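Local coordinates for protein sulfotransferase (Mus musculus, PDB 5X2B) that probably transfers sulfuryl groups to acceptor molecules, as in other cytosolic sulfotransferases, and binds adenosine-3'-5'-diphosphate and a calcium ion, at residues F[30-35]-F[80-85]. Numbering follows the deposited sequence.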
loop_
_atom_site.group_PDB
_atom_site.type_symbol
_atom_site.label_atom_id
_atom_site.label_comp_id
_atom_site.label_asym_id
_atom_site.label_seq_id
_atom_site.Cartn_x
_atom_site.Cartn_y
_atom_site.Cartn_z
ATOM N N ARG F 30 -10.350 -10.064 -13.705
ATOM C CA ARG F 30 -10.833 -9.710 -15.023
ATOM C C ARG F 30 -9.780 -8.967 -15.762
ATOM O O ARG F 30 -9.137 -8.086 -15.220
ATOM C CB ARG F 30 -12.075 -8.826 -14.942
ATOM C CG ARG F 30 -13.183 -9.461 -14.201
ATOM C CD ARG F 30 -14.254 -8.466 -13.878
ATOM N NE ARG F 30 -15.333 -9.190 -13.259
ATOM C CZ ARG F 30 -16.225 -8.642 -12.471
ATOM N NH1 ARG F 30 -16.192 -7.333 -12.239
ATOM N NH2 ARG F 30 -17.156 -9.402 -11.958
ATOM N N GLU F 31 -9.646 -9.306 -17.032
ATOM C CA GLU F 31 -8.669 -8.685 -17.867
ATOM C C GLU F 31 -8.438 -7.326 -17.359
ATOM O O GLU F 31 -7.310 -6.874 -17.285
ATOM C CB GLU F 31 -9.199 -8.567 -19.275
ATOM C CG GLU F 31 -9.138 -9.855 -19.974
ATOM C CD GLU F 31 -7.708 -10.277 -20.242
ATOM O OE1 GLU F 31 -6.781 -9.487 -19.921
ATOM O OE2 GLU F 31 -7.516 -11.395 -20.773
ATOM N N ASP F 32 -9.520 -6.655 -17.004
ATOM C CA ASP F 32 -9.403 -5.247 -16.717
ATOM C C ASP F 32 -9.324 -4.954 -15.231
ATOM O O ASP F 32 -9.180 -3.801 -14.842
ATOM C CB ASP F 32 -10.589 -4.506 -17.289
ATOM C CG ASP F 32 -11.863 -4.773 -16.514
ATOM O OD1 ASP F 32 -11.852 -5.357 -15.386
ATOM O OD2 ASP F 32 -12.892 -4.366 -17.068
ATOM N N ASP F 33 -9.451 -5.971 -14.396
ATOM C CA ASP F 33 -9.311 -5.738 -12.981
ATOM C C ASP F 33 -8.085 -4.936 -12.831
ATOM O O ASP F 33 -7.086 -5.204 -13.486
ATOM C CB ASP F 33 -9.064 -7.008 -12.224
ATOM C CG ASP F 33 -10.286 -7.647 -11.810
ATOM O OD1 ASP F 33 -11.283 -6.933 -11.728
ATOM O OD2 ASP F 33 -10.241 -8.860 -11.557
ATOM N N ILE F 34 -8.137 -3.982 -11.922
ATOM C CA ILE F 34 -6.931 -3.256 -11.502
ATOM C C ILE F 34 -6.603 -3.468 -10.006
ATOM O O ILE F 34 -7.470 -3.493 -9.167
ATOM C CB ILE F 34 -7.101 -1.763 -11.734
ATOM C CG1 ILE F 34 -7.452 -1.503 -13.191
ATOM C CG2 ILE F 34 -5.814 -0.969 -11.366
ATOM C CD1 ILE F 34 -7.742 -0.046 -13.459
ATOM N N PHE F 35 -5.340 -3.602 -9.678
ATOM C CA PHE F 35 -4.958 -3.863 -8.307
ATOM C C PHE F 35 -4.030 -2.760 -7.817
ATOM O O PHE F 35 -3.118 -2.368 -8.511
ATOM C CB PHE F 35 -4.288 -5.226 -8.247
ATOM C CG PHE F 35 -5.260 -6.380 -8.353
ATOM C CD1 PHE F 35 -5.592 -6.939 -9.579
ATOM C CD2 PHE F 35 -5.827 -6.913 -7.225
ATOM C CE1 PHE F 35 -6.477 -7.993 -9.680
ATOM C CE2 PHE F 35 -6.711 -7.974 -7.322
ATOM C CZ PHE F 35 -7.036 -8.500 -8.565
ATOM N N PRO F 80 -20.011 -5.128 -11.516
ATOM C CA PRO F 80 -20.208 -5.082 -12.955
ATOM C C PRO F 80 -19.086 -4.313 -13.593
ATOM O O PRO F 80 -18.418 -4.815 -14.508
ATOM C CB PRO F 80 -21.475 -4.274 -13.076
ATOM C CG PRO F 80 -21.477 -3.386 -11.870
ATOM C CD PRO F 80 -20.874 -4.173 -10.792
ATOM N N LYS F 81 -18.864 -3.101 -13.088
ATOM C CA LYS F 81 -17.946 -2.185 -13.742
ATOM C C LYS F 81 -16.533 -2.702 -13.597
ATOM O O LYS F 81 -16.275 -3.836 -13.136
ATOM C CB LYS F 81 -18.000 -0.772 -13.143
ATOM C CG LYS F 81 -19.394 -0.218 -12.912
ATOM C CD LYS F 81 -19.505 1.263 -13.297
ATOM C CE LYS F 81 -19.036 2.171 -12.183
ATOM N NZ LYS F 81 -18.778 3.585 -12.568
ATOM N N ARG F 82 -15.633 -1.819 -14.003
ATOM C CA ARG F 82 -14.217 -2.028 -13.887
ATOM C C ARG F 82 -13.810 -1.845 -12.471
ATOM O O ARG F 82 -14.157 -0.862 -11.810
ATOM C CB ARG F 82 -13.448 -1.004 -14.689
ATOM C CG ARG F 82 -11.966 -1.317 -14.714
ATOM C CD ARG F 82 -11.239 -0.367 -15.552
ATOM N NE ARG F 82 -9.958 -0.947 -15.878
ATOM C CZ ARG F 82 -9.025 -0.312 -16.564
ATOM N NH1 ARG F 82 -9.243 0.949 -16.979
ATOM N NH2 ARG F 82 -7.874 -0.940 -16.827
ATOM N N ARG F 83 -12.997 -2.785 -12.050
ATOM C CA ARG F 83 -12.670 -2.953 -10.674
ATOM C C ARG F 83 -11.273 -2.492 -10.363
ATOM O O ARG F 83 -10.314 -3.005 -10.957
ATOM C CB ARG F 83 -12.787 -4.435 -10.373
ATOM C CG ARG F 83 -14.168 -4.946 -10.523
ATOM C CD ARG F 83 -14.304 -6.272 -9.831
ATOM N NE ARG F 83 -13.328 -7.201 -10.371
ATOM C CZ ARG F 83 -13.456 -8.512 -10.317
ATOM N NH1 ARG F 83 -14.527 -9.029 -9.759
ATOM N NH2 ARG F 83 -12.527 -9.299 -10.836
ATOM N N ALA F 84 -11.159 -1.533 -9.426
ATOM C CA ALA F 84 -9.881 -1.214 -8.733
ATOM C C ALA F 84 -9.829 -1.895 -7.369
ATOM O O ALA F 84 -10.621 -1.582 -6.478
ATOM C CB ALA F 84 -9.719 0.269 -8.544
ATOM N N ILE F 85 -8.913 -2.844 -7.224
ATOM C CA ILE F 85 -8.884 -3.723 -6.074
ATOM C C ILE F 85 -7.664 -3.449 -5.186
ATOM O O ILE F 85 -6.504 -3.615 -5.594
ATOM C CB ILE F 85 -8.873 -5.134 -6.546
ATOM C CG1 ILE F 85 -10.068 -5.340 -7.496
ATOM C CG2 ILE F 85 -8.872 -6.044 -5.350
ATOM C CD1 ILE F 85 -9.958 -6.575 -8.382
#
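Ile-34 N donates to Arg-83 O (2.6 Å) and Ile-85 N to Ile-34 O (2.5 Å), the register at the N-terminal ends of two neighbouring inner strands of the parallel sheet in the P-loop-containing sulfotransferase fold. Strand 34-37 continues the sheet to 104-109, strand 82-87 to 59-61. On one face, CD1 of Ile-85 sits over the Phe-35 ring in a CH-pi contact, 3.9 Å from the centroid. On the other, CD1 of Ile-34 packs 3.4 Å from CZ of Arg-82, over a face of its guanidinium. CG of Arg-82 is anti to the backbone N (chi1 -173°) and the chain runs extended, bringing NE to Asp-32 O at 3.1 Å, a nearly straight bond (175°). A leucine in its place would probably leave Asp-32 O without this donor and take the flat guanidinium away from Ile-34 CD1. Farther out, the bend of Arg-83 at chi3 (-57°) turns its guanidinium nearly coplanar with the Asp-33 carboxylate for a salt bridge, NE to OD1 a very short 2.5 Å. Arg-30 stacks on that guanidinium, centres 3.5 Å apart; the Asp-33 carboxylate probably offsets the like charges, the carbonyls of Lys-77 and Ile-79 accept from Arg-30 NH2 and NH1, and its CZ lies 3.2 Å from Arg-83 NH1.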